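Local atomic coordinates of type II restriction enzyme BsoBI (Geobacillus stearothermophilus, PDB entry 1DC1), a protein that recognises the degenerate double-stranded DNA sequence 5'-CYCGRG-3' as a homodimer and cleaves it after the first cytosine. Residues K60-L63 with D67-D70; E100-P105 with I115-L120; K141-I146 with L198-T203. All blocks are in the same frame, centred on the assembly; numbering follows the deposited sequence.

Contact 1: residues K60-L63 with D67-D70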
ATOM      1  N   LYS D  60      32.142 -11.524 -14.704  1.00 20.42           N
ATOM      2  CA  LYS D  60      32.985 -11.228 -13.547  1.00 20.34           C
ATOM      3  C   LYS D  60      33.697  -9.933 -13.696  1.00 18.10           C
ATOM      4  O   LYS D  60      34.060  -9.299 -12.715  1.00 21.82           O
ATOM      5  CB  LYS D  60      33.988 -12.344 -13.294  1.00 25.46           C
ATOM      6  CG  LYS D  60      33.356 -13.447 -12.490  1.00 28.72           C
ATOM      7  CD  LYS D  60      34.324 -14.586 -12.237  1.00 44.55           C
ATOM      8  CE  LYS D  60      33.683 -15.966 -12.470  1.00 45.85           C
ATOM      9  NZ  LYS D  60      34.227 -16.709 -13.692  1.00 51.24           N
ATOM     10  N   ASP D  61      33.881  -9.510 -14.939  1.00 20.31           N
ATOM     11  CA  ASP D  61      34.561  -8.249 -15.183  1.00 21.16           C
ATOM     12  C   ASP D  61      33.735  -7.060 -14.688  1.00 17.89           C
ATOM     13  O   ASP D  61      34.292  -6.001 -14.391  1.00 22.69           O
ATOM     14  CB  ASP D  61      34.861  -8.086 -16.680  1.00 24.93           C
ATOM     15  CG  ASP D  61      36.057  -8.918 -17.153  1.00 31.11           C
ATOM     16  OD1 ASP D  61      36.901  -9.318 -16.309  1.00 26.21           O
ATOM     17  OD2 ASP D  61      36.132  -9.157 -18.384  1.00 35.49           O
ATOM     18  N   LEU D  62      32.419  -7.247 -14.588  1.00 19.80           N
ATOM     19  CA  LEU D  62      31.506  -6.179 -14.138  1.00 24.01           C
ATOM     20  C   LEU D  62      31.850  -5.735 -12.706  1.00 23.00           C
ATOM     21  O   LEU D  62      31.581  -4.588 -12.329  1.00 23.49           O
ATOM     22  CB  LEU D  62      30.018  -6.655 -14.253  1.00 17.91           C
ATOM     23  CG  LEU D  62      29.478  -7.085 -15.653  1.00 15.81           C
ATOM     24  CD1 LEU D  62      28.175  -7.852 -15.555  1.00 18.38           C
ATOM     25  CD2 LEU D  62      29.296  -5.840 -16.516  1.00 17.23           C
ATOM     26  N   LEU D  63      32.459  -6.641 -11.941  1.00 19.89           N
ATOM     27  CA  LEU D  63      32.848  -6.349 -10.568  1.00 22.34           C
ATOM     28  C   LEU D  63      33.919  -5.262 -10.471  1.00 23.59           C
ATOM     29  O   LEU D  63      34.142  -4.681  -9.409  1.00 26.56           O
ATOM     30  CB  LEU D  63      33.370  -7.610  -9.926  1.00 21.20           C
ATOM     31  CG  LEU D  63      32.283  -8.655  -9.792  1.00 23.20           C
ATOM     32  CD1 LEU D  63      32.835 -10.004  -9.305  1.00 18.45           C
ATOM     33  CD2 LEU D  63      31.286  -8.078  -8.808  1.00 26.78           C
ATOM     34  N   ASP D  67      31.767   2.299 -11.154  1.00 23.88           N
ATOM     35  CA  ASP D  67      30.660   3.199 -11.505  1.00 25.58           C
ATOM     36  C   ASP D  67      29.268   2.551 -11.630  1.00 24.55           C
ATOM     37  O   ASP D  67      28.250   3.233 -11.561  1.00 26.83           O
ATOM     38  CB  ASP D  67      31.043   3.944 -12.796  1.00 29.24           C
ATOM     39  CG  ASP D  67      31.819   3.017 -13.837  0.46 34.87           C
ATOM     40  OD1 ASP D  67      32.914   2.448 -13.514  0.46 31.30           O
ATOM     41  OD2 ASP D  67      31.342   2.860 -14.991  0.46 30.72           O
ATOM     42  N   ILE D  68      29.238   1.231 -11.786  1.00 18.14           N
ATOM     43  CA  ILE D  68      28.015   0.485 -11.950  1.00 16.87           C
ATOM     44  C   ILE D  68      27.659  -0.442 -10.773  1.00 19.96           C
ATOM     45  O   ILE D  68      26.660  -1.181 -10.839  1.00 15.17           O
ATOM     46  CB  ILE D  68      28.089  -0.385 -13.213  1.00 17.58           C
ATOM     47  CG1 ILE D  68      29.120  -1.466 -13.027  1.00 16.37           C
ATOM     48  CG2 ILE D  68      28.417   0.472 -14.456  1.00 14.92           C
ATOM     49  CD1 ILE D  68      29.073  -2.477 -14.170  1.00 20.79           C
ATOM     50  N   GLN D  69      28.436  -0.420  -9.697  1.00 18.24           N
ATOM     51  CA  GLN D  69      28.116  -1.324  -8.578  1.00 15.75           C
ATOM     52  C   GLN D  69      26.743  -1.133  -7.936  1.00 13.18           C
ATOM     53  O   GLN D  69      26.109  -2.119  -7.541  1.00 14.29           O
ATOM     54  CB  GLN D  69      29.211  -1.305  -7.496  1.00 14.07           C
ATOM     55  CG  GLN D  69      30.622  -1.732  -8.000  1.00 17.15           C
ATOM     56  CD  GLN D  69      30.626  -3.034  -8.796  1.00 22.21           C
ATOM     57  OE1 GLN D  69      30.373  -4.133  -8.245  1.00 19.41           O
ATOM     58  NE2 GLN D  69      30.890  -2.924 -10.112  1.00 18.41           N
ATOM     59  N   ASP D  70      26.251   0.094  -7.832  1.00 16.28           N
ATOM     60  CA  ASP D  70      24.927   0.289  -7.245  1.00 15.07           C
ATOM     61  C   ASP D  70      23.857  -0.291  -8.148  1.00 12.40           C
ATOM     62  O   ASP D  70      22.914  -0.929  -7.672  1.00 14.30           O
ATOM     63  CB  ASP D  70      24.725   1.773  -6.971  1.00 18.88           C
ATOM     64  CG  ASP D  70      25.709   2.300  -5.916  1.00 26.88           C
ATOM     65  OD1 ASP D  70      25.859   1.679  -4.841  1.00 26.26           O
ATOM     66  OD2 ASP D  70      26.351   3.325  -6.157  1.00 33.96           O
TER
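Gln-69 and Ile-68, where helix 69-75 begins, reach back to Leu-62 and Leu-63 in the loop that follows helix 21-53, so the contact closes a short connection between two helices of the helical part of the enzyme. Its buried, tightly packed side is mainly apolar. Leu-62 and Ile-68 are both buried and meet at about a right angle, CD2 of Leu-62 lying 4.1 Å from CD1 of Ile-68. Ile-68 holds CG1 between its backbone N and carbonyl carbon (chi1 67°), and the extended branch lays CD1 against the carbonyl oxygen of Leu-62, 3.8 Å from that O. Around this pair close Leu-49 and Ala-52 of helix 21-53, against Ile-68, and Leu-114 of helix 110-152, against Leu-62.

The other side is looser and only partly buried. The CB of Leu-63 points away from the helix start, the side chain packs on Ile-95 and Ile-99 of helix 88-103, and its CD2 comes no closer than 4.1 Å to Gln-69 OE1. A dioxane molecule, probably from the crystallisation liquor, sits beside the Gln-69 side chain.

The polar link across the contact is a single amide, whose chain bends at chi2 (-49°) to bring its end back to the loop. Gln-69 NE2 donates to two loop carbonyls, Leu-65 O and Leu-62 O. In the second bond NE2 stands 2.9 Å from Leu-62 O, which lies close to the plane of the amide.

Contact 2: residues E100-P105 with I115-L120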
ATOM      1  N   GLU D 100      26.465 -15.251 -10.830  1.00 17.01           N
ATOM      2  CA  GLU D 100      26.449 -16.707 -10.963  1.00 19.15           C
ATOM      3  C   GLU D 100      25.152 -17.301 -11.390  1.00 17.72           C
ATOM      4  O   GLU D 100      25.153 -18.268 -12.138  1.00 18.42           O
ATOM      5  CB  GLU D 100      26.876 -17.371  -9.648  1.00 19.15           C
ATOM      6  CG  GLU D 100      28.253 -16.889  -9.153  1.00 28.08           C
ATOM      7  CD  GLU D 100      28.644 -17.473  -7.802  1.00 35.92           C
ATOM      8  OE1 GLU D 100      27.786 -18.134  -7.184  1.00 48.95           O
ATOM      9  OE2 GLU D 100      29.795 -17.265  -7.358  1.00 41.11           O
ATOM     10  N   ASN D 101      24.043 -16.721 -10.943  1.00 15.19           N
ATOM     11  CA  ASN D 101      22.746 -17.292 -11.255  1.00 17.41           C
ATOM     12  C   ASN D 101      22.117 -16.824 -12.528  1.00 14.43           C
ATOM     13  O   ASN D 101      21.299 -17.549 -13.135  1.00 17.43           O
ATOM     14  CB  ASN D 101      21.749 -17.035 -10.120  1.00 20.44           C
ATOM     15  CG  ASN D 101      22.208 -17.615  -8.816  1.00 28.39           C
ATOM     16  OD1 ASN D 101      22.854 -18.665  -8.811  1.00 31.81           O
ATOM     17  ND2 ASN D 101      21.887 -16.947  -7.696  1.00 23.77           N
ATOM     18  N   PHE D 102      22.476 -15.629 -12.961  1.00 13.64           N
ATOM     19  CA  PHE D 102      21.848 -15.106 -14.171  1.00 17.10           C
ATOM     20  C   PHE D 102      22.770 -14.652 -15.319  1.00 12.86           C
ATOM     21  O   PHE D 102      22.537 -14.993 -16.490  1.00 16.52           O
ATOM     22  CB  PHE D 102      20.899 -13.956 -13.767  1.00 14.26           C
ATOM     23  CG  PHE D 102      19.850 -14.389 -12.787  1.00 18.21           C
ATOM     24  CD1 PHE D 102      18.844 -15.274 -13.177  1.00 16.17           C
ATOM     25  CD2 PHE D 102      19.842 -13.908 -11.494  1.00 17.44           C
ATOM     26  CE1 PHE D 102      17.836 -15.663 -12.286  1.00 18.05           C
ATOM     27  CE2 PHE D 102      18.824 -14.301 -10.599  1.00 21.16           C
ATOM     28  CZ  PHE D 102      17.824 -15.171 -10.993  1.00 14.22           C
ATOM     29  N   LEU D 103      23.820 -13.925 -14.988  1.00 12.23           N
ATOM     30  CA  LEU D 103      24.657 -13.394 -16.034  1.00 12.75           C
ATOM     31  C   LEU D 103      25.515 -14.430 -16.689  1.00 12.42           C
ATOM     32  O   LEU D 103      25.574 -14.479 -17.898  1.00 15.24           O
ATOM     33  CB  LEU D 103      25.480 -12.206 -15.522  1.00 12.02           C
ATOM     34  CG  LEU D 103      24.671 -11.057 -14.849  1.00 11.96           C
ATOM     35  CD1 LEU D 103      25.563  -9.851 -14.597  1.00 10.74           C
ATOM     36  CD2 LEU D 103      23.462 -10.655 -15.705  1.00 14.85           C
ATOM     37  N   GLU D 104      26.167 -15.283 -15.922  1.00 15.79           N
ATOM     38  CA  GLU D 104      26.991 -16.311 -16.560  1.00 18.58           C
ATOM     39  C   GLU D 104      26.091 -17.226 -17.389  1.00 18.16           C
ATOM     40  O   GLU D 104      26.384 -17.554 -18.528  1.00 18.15           O
ATOM     41  CB  GLU D 104      27.773 -17.004 -15.487  1.00 18.56           C
ATOM     42  CG  GLU D 104      28.466 -15.956 -14.689  1.00 28.25           C
ATOM     43  CD  GLU D 104      29.581 -16.452 -13.837  1.00 30.97           C
ATOM     44  OE1 GLU D 104      29.365 -17.442 -13.111  1.00 33.53           O
ATOM     45  OE2 GLU D 104      30.668 -15.825 -13.902  1.00 35.74           O
ATOM     46  N   PRO D 105      24.982 -17.675 -16.814  1.00 20.16           N
ATOM     47  CA  PRO D 105      24.080 -18.520 -17.597  1.00 20.68           C
ATOM     48  C   PRO D 105      23.560 -17.879 -18.915  1.00 19.34           C
ATOM     49  O   PRO D 105      23.197 -18.611 -19.846  1.00 18.64           O
ATOM     50  CB  PRO D 105      22.924 -18.818 -16.615  1.00 21.64           C
ATOM     51  CG  PRO D 105      23.588 -18.747 -15.271  1.00 16.82           C
ATOM     52  CD  PRO D 105      24.580 -17.601 -15.399  1.00 19.85           C
ATOM     53  N   ILE D 115      20.836  -5.522 -18.023  1.00 15.89           N
ATOM     54  CA  ILE D 115      19.970  -4.356 -18.306  1.00 15.49           C
ATOM     55  C   ILE D 115      18.477  -4.676 -18.099  1.00 14.83           C
ATOM     56  O   ILE D 115      17.755  -3.873 -17.534  1.00 12.54           O
ATOM     57  CB  ILE D 115      20.168  -3.763 -19.779  1.00 12.54           C
ATOM     58  CG1 ILE D 115      21.667  -3.464 -20.090  1.00 14.39           C
ATOM     59  CG2 ILE D 115      19.369  -2.497 -19.913  1.00 11.09           C
ATOM     60  CD1 ILE D 115      22.442  -2.734 -19.010  1.00 10.31           C
ATOM     61  N   PHE D 116      18.033  -5.842 -18.566  1.00 13.24           N
ATOM     62  CA  PHE D 116      16.657  -6.304 -18.427  1.00 13.37           C
ATOM     63  C   PHE D 116      16.330  -6.457 -16.921  1.00 16.76           C
ATOM     64  O   PHE D 116      15.249  -6.054 -16.486  1.00 13.06           O
ATOM     65  CB  PHE D 116      16.460  -7.671 -19.119  1.00 16.67           C
ATOM     66  CG  PHE D 116      16.464  -7.616 -20.631  1.00 13.93           C
ATOM     67  CD1 PHE D 116      16.541  -6.396 -21.329  1.00 16.50           C
ATOM     68  CD2 PHE D 116      16.391  -8.790 -21.364  1.00 14.94           C
ATOM     69  CE1 PHE D 116      16.551  -6.352 -22.751  1.00 17.77           C
ATOM     70  CE2 PHE D 116      16.396  -8.760 -22.781  1.00 14.44           C
ATOM     71  CZ  PHE D 116      16.478  -7.548 -23.467  1.00 13.69           C
ATOM     72  N   ARG D 117      17.252  -7.038 -16.133  1.00 13.76           N
ATOM     73  CA  ARG D 117      16.996  -7.198 -14.702  1.00 15.78           C
ATOM     74  C   ARG D 117      17.018  -5.877 -13.983  1.00 15.06           C
ATOM     75  O   ARG D 117      16.202  -5.635 -13.097  1.00 12.01           O
ATOM     76  CB  ARG D 117      17.965  -8.183 -14.082  1.00 13.98           C
ATOM     77  CG  ARG D 117      17.478  -9.587 -14.415  1.00 14.43           C
ATOM     78  CD  ARG D 117      18.431 -10.801 -14.113  1.00 18.46           C
ATOM     79  NE  ARG D 117      17.659 -12.017 -14.433  1.00 17.24           N
ATOM     80  CZ  ARG D 117      16.768 -12.576 -13.615  1.00 14.09           C
ATOM     81  NH1 ARG D 117      16.530 -12.055 -12.409  1.00 14.86           N
ATOM     82  NH2 ARG D 117      16.058 -13.602 -14.041  1.00 16.91           N
ATOM     83  N   TYR D 118      17.942  -5.012 -14.381  1.00 11.47           N
ATOM     84  CA  TYR D 118      18.038  -3.697 -13.772  1.00 12.32           C
ATOM     85  C   TYR D 118      16.675  -2.923 -13.983  1.00 16.33           C
ATOM     86  O   TYR D 118      16.157  -2.317 -13.047  1.00 14.26           O
ATOM     87  CB  TYR D 118      19.237  -2.977 -14.398  1.00 12.02           C
ATOM     88  CG  TYR D 118      19.267  -1.535 -14.072  1.00 13.34           C
ATOM     89  CD1 TYR D 118      19.764  -1.096 -12.850  1.00 12.64           C
ATOM     90  CD2 TYR D 118      18.765  -0.585 -14.988  1.00 13.30           C
ATOM     91  CE1 TYR D 118      19.770   0.274 -12.544  1.00 14.28           C
ATOM     92  CE2 TYR D 118      18.775   0.757 -14.690  1.00 11.25           C
ATOM     93  CZ  TYR D 118      19.276   1.184 -13.487  1.00 12.80           C
ATOM     94  OH  TYR D 118      19.336   2.531 -13.251  1.00 17.15           O
ATOM     95  N   LEU D 119      16.091  -3.004 -15.187  1.00 12.90           N
ATOM     96  CA  LEU D 119      14.818  -2.329 -15.510  1.00 13.65           C
ATOM     97  C   LEU D 119      13.621  -2.986 -14.814  1.00 14.30           C
ATOM     98  O   LEU D 119      12.735  -2.315 -14.285  1.00 12.62           O
ATOM     99  CB  LEU D 119      14.578  -2.320 -17.041  1.00 14.35           C
ATOM    100  CG  LEU D 119      15.387  -1.289 -17.866  1.00 20.64           C
ATOM    101  CD1 LEU D 119      15.446  -1.701 -19.360  1.00 22.45           C
ATOM    102  CD2 LEU D 119      14.755   0.107 -17.685  1.00 14.50           C
ATOM    103  N   LEU D 120      13.573  -4.303 -14.865  1.00 11.73           N
ATOM    104  CA  LEU D 120      12.511  -5.012 -14.207  1.00 12.09           C
ATOM    105  C   LEU D 120      12.407  -4.590 -12.721  1.00 10.74           C
ATOM    106  O   LEU D 120      11.308  -4.338 -12.248  1.00 11.22           O
ATOM    107  CB  LEU D 120      12.764  -6.523 -14.289  1.00 12.39           C
ATOM    108  CG  LEU D 120      11.687  -7.375 -13.603  1.00 12.37           C
ATOM    109  CD1 LEU D 120      10.397  -7.198 -14.445  1.00 10.11           C
ATOM    110  CD2 LEU D 120      12.142  -8.865 -13.457  1.00 11.14           C
TER
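A cation-pi stack of Phe-102 and Arg-117 joins the last part of helix 88-103 to the early part of the long helix 110-152, beside the partner subunit. The guanidinium lies flat on one face of the phenyl ring, the two planes only 13° apart. Its CZ stands 3.5 Å from the centroid of the Phe-102 ring, almost straight above the middle.

Each nitrogen of the cation falls near a different part of the ring. Arg-117 NE sits by the root, 3.6 Å from Phe-102 CG; NH2 makes the closest approach, 3.2 Å from Phe-102 CE1; and NH1 comes to 3.7 Å from Phe-102 CZ. The arginine arrives with its chain extended from CG to NE, and the last torsion (chi4 -81°) then swings the guanidinium round to lie nearly parallel to the ring. On the opposite face of the phenyl, Asn-101 CB rests 3.9 Å above the plane, displaced toward the rim.

These two helices follow one another in the chain, joined by a short loop, and the first contains a wider pi-type turn at 100-103, the turn that bears Phe-102. Stacking leaves the N-H groups of the arginine to point outward in the plane of the guanidinium, where they can be used by others. NE forms a salt bridge with Glu-113 one turn earlier in the same helix, which probably offsets much of the buried charge. NH1 is hydrogen-bonded to Ser-39 of the second subunit, and Thr-40 of that subunit packs against both Phe-102 and Arg-117.

Contact 3: residues K141-I146 with L198-T203; sequences KLTRAI and LMYNIT
The ring of Tyr-200 is met at its edge by Leu-142, whose CD2 lies near the ring plane, 4.1 Å from Tyr-200 CE1. Thr-143 comes in obliquely on the other flank, its OG1 a close 3.0 Å from Tyr-200 CE2. From outside the two segments, Ile-213 of the neighbouring strand also touches the tyrosine. The hydroxyl is thereby wedged between two successive residues of one helix, with Leu-142 CD2 only 3.6 Å from Tyr-200 OH.

It is also the donor of the one hydrogen bond across the contact: Tyr-200 OH donates to Thr-143 OG1, 2.8 Å away, which lies to one side of the C-O bond, on the CE2 flank, rather than beyond its end. Thr-143 keeps OG1 beside its own backbone N (chi1 -67°), a setting from which it also makes a weak hydrogen bond to Gln-139 O in the preceding turn.

Helix 110-152 here runs against the mixed sheet of the PDDEXK-type nuclease core, where strand 194-199 lies between strands 184-191 and 213-217. One turn further along the helix, Ile-146 CD1 touches Leu-198 CD2 at 4.4 Å between helix and sheet, and Leu-198 continues onto Trp-189 and Leu-215. Past Leu-198 and Met-199 the chain turns a corner at Tyr-200 and Asn-201, and Asn-201 and Ile-202 both face Val-211 in a G1 beta bulge.

That corner lies close to the predicted magnesium site: the side chain of Tyr-200 is about 6 Å from that of Asp-212. A phenylalanine in place of Tyr-200 would probably leave Thr-143 OG1 without its donor and the ring freer to shift at this corner. Lys-185 secures the backbone of the corner through a hydrogen bond from its NZ to Tyr-200 O.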
ATOM      1  N   LYS D 141      -3.825  20.192  -5.662  1.00 14.27           N
ATOM      2  CA  LYS D 141      -5.190  20.433  -6.096  1.00 15.44           C
ATOM      3  C   LYS D 141      -5.991  21.115  -4.987  1.00 16.16           C
ATOM      4  O   LYS D 141      -6.735  22.059  -5.263  1.00 13.27           O
ATOM      5  CB  LYS D 141      -5.848  19.113  -6.452  1.00 15.85           C
ATOM      6  CG  LYS D 141      -7.278  19.313  -6.877  1.00 22.55           C
ATOM      7  CD  LYS D 141      -7.742  18.098  -7.604  1.00 29.53           C
ATOM      8  CE  LYS D 141      -9.180  18.265  -8.021  1.00 32.23           C
ATOM      9  NZ  LYS D 141      -9.620  17.065  -8.763  1.00 36.86           N
ATOM     10  N   LEU D 142      -5.828  20.637  -3.744  1.00 11.68           N
ATOM     11  CA  LEU D 142      -6.543  21.235  -2.646  1.00 12.32           C
ATOM     12  C   LEU D 142      -6.050  22.672  -2.416  1.00 16.70           C
ATOM     13  O   LEU D 142      -6.842  23.571  -2.165  1.00 15.90           O
ATOM     14  CB  LEU D 142      -6.359  20.432  -1.368  1.00 14.97           C
ATOM     15  CG  LEU D 142      -7.232  20.986  -0.227  1.00 15.66           C
ATOM     16  CD1 LEU D 142      -8.687  20.699  -0.563  1.00 15.06           C
ATOM     17  CD2 LEU D 142      -6.864  20.375   1.130  1.00 19.82           C
ATOM     18  N   THR D 143      -4.739  22.894  -2.496  1.00 15.47           N
ATOM     19  CA  THR D 143      -4.192  24.238  -2.301  1.00 16.40           C
ATOM     20  C   THR D 143      -4.728  25.194  -3.389  1.00 18.05           C
ATOM     21  O   THR D 143      -5.072  26.348  -3.104  1.00 13.82           O
ATOM     22  CB  THR D 143      -2.642  24.248  -2.353  1.00 13.43           C
ATOM     23  OG1 THR D 143      -2.128  23.550  -1.228  1.00 13.82           O
ATOM     24  CG2 THR D 143      -2.112  25.654  -2.277  1.00 10.53           C
ATOM     25  N   ARG D 144      -4.791  24.717  -4.631  1.00 15.32           N
ATOM     26  CA  ARG D 144      -5.294  25.552  -5.725  1.00 14.40           C
ATOM     27  C   ARG D 144      -6.726  25.953  -5.400  1.00 15.12           C
ATOM     28  O   ARG D 144      -7.105  27.107  -5.625  1.00 15.01           O
ATOM     29  CB  ARG D 144      -5.250  24.788  -7.056  1.00 15.24           C
ATOM     30  CG  ARG D 144      -5.774  25.548  -8.247  1.00 14.78           C
ATOM     31  CD  ARG D 144      -4.744  26.605  -8.634  1.00 23.75           C
ATOM     32  NE  ARG D 144      -5.166  27.950  -8.224  1.00 24.13           N
ATOM     33  CZ  ARG D 144      -4.402  29.046  -8.239  1.00 18.27           C
ATOM     34  NH1 ARG D 144      -3.133  29.010  -8.640  1.00 14.15           N
ATOM     35  NH2 ARG D 144      -4.956  30.199  -7.897  1.00 19.31           N
ATOM     36  N   ALA D 145      -7.527  25.014  -4.884  1.00 12.96           N
ATOM     37  CA  ALA D 145      -8.923  25.317  -4.516  1.00 12.73           C
ATOM     38  C   ALA D 145      -9.002  26.363  -3.358  1.00 14.98           C
ATOM     39  O   ALA D 145      -9.843  27.254  -3.365  1.00 14.31           O
ATOM     40  CB  ALA D 145      -9.650  24.031  -4.138  1.00 12.43           C
ATOM     41  N   ILE D 146      -8.094  26.250  -2.394  1.00 15.18           N
ATOM     42  CA  ILE D 146      -8.006  27.146  -1.254  1.00 14.50           C
ATOM     43  C   ILE D 146      -7.593  28.550  -1.711  1.00 14.39           C
ATOM     44  O   ILE D 146      -8.274  29.512  -1.380  1.00 15.61           O
ATOM     45  CB  ILE D 146      -6.956  26.623  -0.214  1.00 22.26           C
ATOM     46  CG1 ILE D 146      -7.446  25.278   0.409  1.00 17.74           C
ATOM     47  CG2 ILE D 146      -6.617  27.773   0.831  1.00 17.70           C
ATOM     48  CD1 ILE D 146      -8.008  25.400   1.777  1.00 30.74           C
ATOM     49  N   LEU D 198      -2.808  27.370   7.472  1.00 17.72           N
ATOM     50  CA  LEU D 198      -2.940  25.995   7.019  1.00 17.34           C
ATOM     51  C   LEU D 198      -1.539  25.445   6.672  1.00 19.53           C
ATOM     52  O   LEU D 198      -0.727  26.093   5.988  1.00 18.19           O
ATOM     53  CB  LEU D 198      -3.855  25.923   5.789  1.00 21.53           C
ATOM     54  CG  LEU D 198      -3.952  24.544   5.105  1.00 22.46           C
ATOM     55  CD1 LEU D 198      -5.192  23.872   5.587  1.00 23.30           C
ATOM     56  CD2 LEU D 198      -3.999  24.708   3.579  1.00 28.13           C
ATOM     57  N   MET D 199      -1.240  24.253   7.171  1.00 18.26           N
ATOM     58  CA  MET D 199       0.039  23.626   6.871  1.00 16.35           C
ATOM     59  C   MET D 199      -0.233  22.182   6.471  1.00 14.46           C
ATOM     60  O   MET D 199      -1.160  21.577   6.967  1.00 15.65           O
ATOM     61  CB  MET D 199       0.933  23.587   8.105  1.00 19.07           C
ATOM     62  CG  MET D 199       1.349  24.938   8.642  1.00 24.92           C
ATOM     63  SD  MET D 199       2.783  25.620   7.868  1.00 33.39           S
ATOM     64  CE  MET D 199       4.087  24.383   8.085  1.00 19.36           C
ATOM     65  N   TYR D 200       0.594  21.645   5.592  1.00 13.02           N
ATOM     66  CA  TYR D 200       0.454  20.259   5.185  1.00 13.88           C
ATOM     67  C   TYR D 200       1.538  19.364   5.808  1.00 13.79           C
ATOM     68  O   TYR D 200       2.663  19.802   6.036  1.00 17.44           O
ATOM     69  CB  TYR D 200       0.554  20.175   3.670  1.00 14.89           C
ATOM     70  CG  TYR D 200      -0.615  20.807   2.960  1.00 15.56           C
ATOM     71  CD1 TYR D 200      -1.834  20.130   2.869  1.00 14.64           C
ATOM     72  CD2 TYR D 200      -0.487  22.043   2.301  1.00 16.92           C
ATOM     73  CE1 TYR D 200      -2.890  20.639   2.130  1.00 15.15           C
ATOM     74  CE2 TYR D 200      -1.548  22.565   1.554  1.00 12.23           C
ATOM     75  CZ  TYR D 200      -2.744  21.835   1.476  1.00 12.70           C
ATOM     76  OH  TYR D 200      -3.793  22.237   0.675  1.00 16.57           O
ATOM     77  N   ASN D 201       1.189  18.126   6.103  1.00 15.03           N
ATOM     78  CA  ASN D 201       2.145  17.162   6.597  1.00 19.11           C
ATOM     79  C   ASN D 201       3.009  17.604   7.766  1.00 16.99           C
ATOM     80  O   ASN D 201       4.233  17.669   7.693  1.00 22.52           O
ATOM     81  CB  ASN D 201       2.995  16.713   5.403  1.00 17.10           C
ATOM     82  CG  ASN D 201       2.137  16.270   4.225  1.00 18.39           C
ATOM     83  OD1 ASN D 201       1.248  15.405   4.352  1.00 24.12           O
ATOM     84  ND2 ASN D 201       2.398  16.855   3.077  1.00 25.19           N
ATOM     85  N   ILE D 202       2.343  17.847   8.859  1.00 13.13           N
ATOM     86  CA  ILE D 202       2.931  18.332  10.071  1.00 16.01           C
ATOM     87  C   ILE D 202       2.878  17.251  11.130  1.00 16.52           C
ATOM     88  O   ILE D 202       1.871  16.535  11.258  1.00 16.11           O
ATOM     89  CB  ILE D 202       2.040  19.527  10.570  1.00 22.60           C
ATOM     90  CG1 ILE D 202       2.208  20.735   9.681  1.00 28.02           C
ATOM     91  CG2 ILE D 202       2.397  19.950  11.945  1.00 34.23           C
ATOM     92  CD1 ILE D 202       3.474  20.737   8.934  1.00 30.30           C
ATOM     93  N   THR D 203       3.939  17.153  11.923  1.00 15.86           N
ATOM     94  CA  THR D 203       3.935  16.212  13.038  1.00 18.40           C
ATOM     95  C   THR D 203       3.111  16.881  14.131  1.00 20.76           C
ATOM     96  O   THR D 203       3.403  18.008  14.514  1.00 26.09           O
ATOM     97  CB  THR D 203       5.312  15.962  13.607  1.00 17.98           C
ATOM     98  OG1 THR D 203       6.134  15.371  12.596  1.00 22.39           O
ATOM     99  CG2 THR D 203       5.197  14.999  14.832  1.00 26.01           C
TER

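Contacts 1 and 2 are neighbours in the helical part of the chain, their centres 13 Å apart. They touch where Leu-62 CD1 meets Leu-103 CD1 at 3.4 Å, so the loop 60-63 and the last part of helix 88-103 share one apolar cluster. Contact 3 lies far off in the nuclease core, its centre 44 Å from each of the others, yet helix 110-152 serves contacts 2 and 3 and links the two regions. Only contact 3 lies near the predicted metal site, Tyr-200 being about 6 Å from Asp-212 and about 9 Å from Glu-240 (side chains). Bound DNA passes within about 9, 8 and 5 Å of contacts 1, 2 and 3 (nearest atoms).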